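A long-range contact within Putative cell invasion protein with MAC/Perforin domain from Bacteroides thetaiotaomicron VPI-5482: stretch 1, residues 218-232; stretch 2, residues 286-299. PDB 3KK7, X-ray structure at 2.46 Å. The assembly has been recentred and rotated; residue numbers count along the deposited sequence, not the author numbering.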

# COMPACT_ATOMS: atom_id res chain seq x y z
N THR A 218 -16.89 -9.70 -11.54
CA THR A 218 -18.19 -9.39 -10.97
C THR A 218 -19.13 -10.55 -11.06
O THR A 218 -19.01 -11.39 -11.97
N GLY A 219 -20.07 -10.58 -10.12
CA GLY A 219 -21.10 -11.58 -10.11
C GLY A 219 -21.69 -11.74 -8.72
O GLY A 219 -21.97 -10.74 -8.06
N GLY A 220 -21.89 -13.00 -8.33
CA GLY A 220 -22.28 -13.37 -6.96
C GLY A 220 -21.31 -14.43 -6.42
O GLY A 220 -20.72 -15.14 -7.18
N ARG A 221 -21.14 -14.52 -5.12
CA ARG A 221 -20.24 -15.52 -4.54
C ARG A 221 -20.72 -15.96 -3.18
O ARG A 221 -21.16 -15.12 -2.40
N ALA A 222 -20.65 -17.26 -2.89
CA ALA A 222 -20.80 -17.72 -1.51
C ALA A 222 -19.41 -18.14 -1.05
O ALA A 222 -18.69 -18.81 -1.76
N SER A 223 -19.05 -17.71 0.15
CA SER A 223 -17.75 -17.92 0.74
C SER A 223 -17.97 -18.56 2.08
O SER A 223 -18.76 -18.07 2.86
N ALA A 224 -17.29 -19.66 2.34
CA ALA A 224 -17.45 -20.41 3.57
C ALA A 224 -16.06 -20.68 4.15
O ALA A 224 -15.14 -21.08 3.41
N LEU A 225 -15.91 -20.45 5.45
CA LEU A 225 -14.69 -20.80 6.17
C LEU A 225 -15.01 -21.95 7.09
O LEU A 225 -16.12 -22.04 7.61
N PHE A 226 -14.03 -22.83 7.27
CA PHE A 226 -14.17 -24.02 8.09
C PHE A 226 -13.08 -24.07 9.17
O PHE A 226 -11.91 -23.67 8.96
N TYR A 227 -13.49 -24.57 10.33
CA TYR A 227 -12.58 -24.79 11.43
C TYR A 227 -12.78 -26.20 11.97
O TYR A 227 -13.82 -26.49 12.55
N GLY A 228 -11.80 -27.06 11.73
CA GLY A 228 -11.83 -28.48 12.15
C GLY A 228 -10.77 -28.90 13.17
O GLY A 228 -9.61 -28.42 13.15
N VAL A 229 -11.18 -29.79 14.08
CA VAL A 229 -10.23 -30.47 14.97
C VAL A 229 -10.10 -31.90 14.47
O VAL A 229 -11.03 -32.72 14.59
N ASP A 230 -8.95 -32.20 13.87
CA ASP A 230 -8.70 -33.51 13.30
C ASP A 230 -8.42 -34.45 14.48
O ASP A 230 -7.54 -34.21 15.31
N THR A 231 -9.21 -35.50 14.54
CA THR A 231 -9.19 -36.44 15.65
C THR A 231 -7.86 -37.17 15.77
O THR A 231 -7.33 -37.35 16.89
N ASN A 232 -7.31 -37.58 14.63
CA ASN A 232 -6.15 -38.47 14.66
C ASN A 232 -4.89 -38.08 13.92
O ASN A 232 -3.87 -38.73 14.12
N ASN A 286 -15.75 -39.37 10.81
CA ASN A 286 -14.66 -40.34 10.75
C ASN A 286 -13.26 -39.71 10.78
O ASN A 286 -12.29 -40.36 11.15
N LYS A 287 -13.15 -38.44 10.39
CA LYS A 287 -11.87 -37.73 10.43
C LYS A 287 -11.81 -36.60 11.46
O LYS A 287 -10.73 -36.26 11.94
N PHE A 288 -12.95 -36.01 11.79
CA PHE A 288 -12.97 -34.84 12.66
C PHE A 288 -13.82 -35.03 13.90
O PHE A 288 -14.94 -35.51 13.81
N SER A 289 -13.28 -34.60 15.04
CA SER A 289 -14.06 -34.54 16.29
C SER A 289 -14.95 -33.31 16.29
O SER A 289 -15.89 -33.24 17.05
N ALA A 290 -14.64 -32.32 15.47
CA ALA A 290 -15.58 -31.21 15.25
C ALA A 290 -15.17 -30.53 13.97
O ALA A 290 -13.96 -30.39 13.72
N LEU A 291 -16.15 -30.13 13.15
CA LEU A 291 -15.91 -29.28 11.98
C LEU A 291 -17.04 -28.28 11.88
O LEU A 291 -18.17 -28.66 11.69
N SER A 292 -16.70 -27.01 12.01
CA SER A 292 -17.67 -25.93 12.02
C SER A 292 -17.45 -25.04 10.83
O SER A 292 -16.37 -25.08 10.24
N TYR A 293 -18.47 -24.26 10.46
CA TYR A 293 -18.37 -23.35 9.30
C TYR A 293 -19.14 -22.07 9.45
O TYR A 293 -20.04 -21.98 10.26
N SER A 294 -18.78 -21.08 8.65
CA SER A 294 -19.52 -19.85 8.58
C SER A 294 -19.53 -19.44 7.12
O SER A 294 -18.52 -19.53 6.45
N ILE A 295 -20.68 -19.00 6.62
CA ILE A 295 -20.74 -18.52 5.26
C ILE A 295 -21.12 -17.05 5.19
O ILE A 295 -21.58 -16.45 6.17
N LYS A 296 -20.87 -16.48 4.02
CA LYS A 296 -21.21 -15.11 3.69
C LYS A 296 -21.41 -15.06 2.20
O LYS A 296 -20.59 -15.60 1.46
N THR A 297 -22.50 -14.43 1.75
CA THR A 297 -22.75 -14.29 0.32
C THR A 297 -22.41 -12.88 -0.08
O THR A 297 -22.54 -11.95 0.71
N LEU A 298 -21.91 -12.74 -1.31
CA LEU A 298 -21.54 -11.46 -1.88
C LEU A 298 -22.47 -11.23 -3.05
O LEU A 298 -22.44 -12.01 -4.00
N GLY A 299 -23.29 -10.18 -2.96
CA GLY A 299 -24.23 -9.86 -4.02
C GLY A 299 -25.47 -10.72 -3.95
O GLY A 299 -25.66 -11.48 -3.01

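The two strands run antiparallel as neighbours in one sheet, so their side chains meet flank to flank on its two faces rather than interdigitating. Paired backbone hydrogen bonds, such as Leu298 N to Arg221 O at 2.7 Å, set the register, and the register decides which side chains become neighbours.

The two residues with the most covered surface, Leu298 and Arg221, form one such pair. Leu298 (chi1 m, chi2 t) lies beside the aliphatic part of Arg221, which is extended through chi1, chi2 and chi3, all t; Arg221 CD comes 4.0 Å from Leu298 CD1. The arginine thus lends its methylenes to the pair while its end leads away, NH1 finding its hydrogen bond elsewhere in the structure. Ser223 (t) and Lys296 follow on the same face, the lysine also carrying its charged end away.

On the face of Ala222, Ala224 and Phe226, small residues sit against branched ones: Ala224 CB is 3.4 Å from Ile295 CG2, and Ala222 CB is 4.1 Å from Thr297 CG2. Tyr293 CB lies over one face of the Phe226 (m) ring, 4.0 Å from Phe226 CD2, while Leu291 CG lies at the ring edge. Leu291 (t, p) brings CD1 to 3.5 Å from Gly228 CA. A CB on Gly228 would clash with Leu291 CD1 and Phe288 CE1; here the absent side chain makes the room that its neighbours fill.

Near the exposed end the packing turns polar. Thr231 (m) points toward the other stretch, and its OG1 hydrogen-bonds Ser289 OG (also m) at 2.6 Å. Asp230 (t) places OD2 over one face of the Phe288 ring, 4.2 Å from Phe288 CE1. A water links Asp230 OD1 (2.8 Å from the water O), Lys287 O (2.9 Å) and Asn232 N (2.9 Å), bridging the two stretches.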

# COMPACT_ATOMS: atom_id res chain seq x y z
CB THR A 218 -18.88 -8.22 -11.67
OG1 THR A 218 -19.05 -8.53 -13.06
CG2 THR A 218 -18.09 -6.94 -11.47
CB ARG A 221 -18.84 -14.93 -4.36
CG ARG A 221 -17.83 -15.77 -3.57
CD ARG A 221 -16.48 -15.06 -3.58
NE ARG A 221 -15.41 -15.85 -2.99
CZ ARG A 221 -14.15 -15.43 -2.87
NH1 ARG A 221 -13.80 -14.22 -3.29
NH2 ARG A 221 -13.25 -16.21 -2.30
CB ALA A 222 -21.79 -18.84 -1.41
CB SER A 223 -17.09 -16.57 0.97
OG SER A 223 -15.86 -16.75 1.62
CB ALA A 224 -18.17 -21.74 3.29
CB LEU A 225 -14.17 -19.61 6.98
CG LEU A 225 -14.01 -18.31 6.19
CD1 LEU A 225 -13.73 -17.19 7.16
CD2 LEU A 225 -12.90 -18.48 5.18
CB PHE A 226 -14.06 -25.30 7.25
CG PHE A 226 -15.11 -25.43 6.17
CD1 PHE A 226 -15.05 -24.67 5.03
CD2 PHE A 226 -16.11 -26.35 6.28
CE1 PHE A 226 -15.99 -24.80 4.05
CE2 PHE A 226 -17.05 -26.47 5.30
CZ PHE A 226 -16.98 -25.70 4.18
CB TYR A 227 -12.80 -23.73 12.51
CG TYR A 227 -11.85 -23.85 13.67
CD1 TYR A 227 -12.16 -24.66 14.76
CD2 TYR A 227 -10.63 -23.13 13.71
CE1 TYR A 227 -11.28 -24.76 15.85
CE2 TYR A 227 -9.75 -23.23 14.81
CZ TYR A 227 -10.09 -24.05 15.86
OH TYR A 227 -9.26 -24.17 16.94
CB VAL A 229 -10.68 -30.41 16.43
CG1 VAL A 229 -9.78 -31.26 17.31
CG2 VAL A 229 -10.69 -28.96 16.90
CB ASP A 230 -7.54 -33.47 12.31
CG ASP A 230 -7.50 -34.66 11.39
OD1 ASP A 230 -7.26 -35.80 11.87
OD2 ASP A 230 -7.68 -34.45 10.18
CB THR A 231 -10.33 -37.46 15.44
OG1 THR A 231 -11.57 -36.73 15.33
CG2 THR A 231 -10.40 -38.52 16.60
CB ASN A 232 -6.60 -39.88 14.26
CG ASN A 232 -7.21 -40.65 15.43
OD1 ASN A 232 -8.37 -41.03 15.40
ND2 ASN A 232 -6.41 -40.88 16.47
CB ASN A 286 -14.76 -41.21 9.49
CG ASN A 286 -15.90 -42.27 9.56
OD1 ASN A 286 -16.54 -42.50 10.61
ND2 ASN A 286 -16.15 -42.91 8.42
CB LYS A 287 -11.55 -37.18 9.04
CG LYS A 287 -11.35 -38.24 7.96
CD LYS A 287 -10.30 -39.30 8.35
CE LYS A 287 -10.15 -40.35 7.29
NZ LYS A 287 -8.85 -41.03 7.46
CB PHE A 288 -13.53 -33.63 11.91
CG PHE A 288 -12.65 -33.12 10.82
CD1 PHE A 288 -11.64 -32.21 11.11
CD2 PHE A 288 -12.83 -33.54 9.51
CE1 PHE A 288 -10.81 -31.71 10.09
CE2 PHE A 288 -12.00 -33.05 8.48
CZ PHE A 288 -10.99 -32.12 8.78
CB SER A 289 -13.13 -34.51 17.53
OG SER A 289 -12.26 -35.62 17.55
CB ALA A 290 -15.55 -30.20 16.40
CB LEU A 291 -15.86 -30.08 10.69
CG LEU A 291 -15.54 -29.26 9.43
CD1 LEU A 291 -14.18 -28.57 9.51
CD2 LEU A 291 -15.60 -30.17 8.24
CB SER A 292 -17.55 -25.13 13.29
OG SER A 292 -18.09 -25.89 14.35
CB TYR A 293 -18.87 -24.03 8.03
CG TYR A 293 -20.39 -24.18 7.92
CD1 TYR A 293 -21.06 -25.22 8.57
CD2 TYR A 293 -21.15 -23.34 7.09
CE1 TYR A 293 -22.43 -25.39 8.43
CE2 TYR A 293 -22.56 -23.51 6.96
CZ TYR A 293 -23.18 -24.54 7.63
OH TYR A 293 -24.53 -24.73 7.54
CB SER A 294 -18.86 -18.79 9.45
OG SER A 294 -19.41 -17.49 9.24
CB ILE A 295 -21.70 -19.33 4.41
CG1 ILE A 295 -23.12 -19.23 4.93
CG2 ILE A 295 -21.26 -20.76 4.37
CD1 ILE A 295 -24.10 -19.34 3.79
CB LYS A 296 -20.09 -14.13 4.06
CG LYS A 296 -20.52 -12.63 3.85
CD LYS A 296 -19.53 -11.58 4.42
CE LYS A 296 -18.30 -11.37 3.57
NZ LYS A 296 -17.56 -10.15 4.01
CB THR A 297 -24.19 -14.64 -0.07
OG1 THR A 297 -25.11 -13.91 0.75
CG2 THR A 297 -24.45 -16.11 0.10
CB LEU A 298 -20.11 -11.47 -2.39
CG LEU A 298 -19.00 -11.72 -1.37
CD1 LEU A 298 -17.66 -11.54 -2.06
CD2 LEU A 298 -19.10 -10.80 -0.21
O HOH W 1 -8.67 -38.24 12.19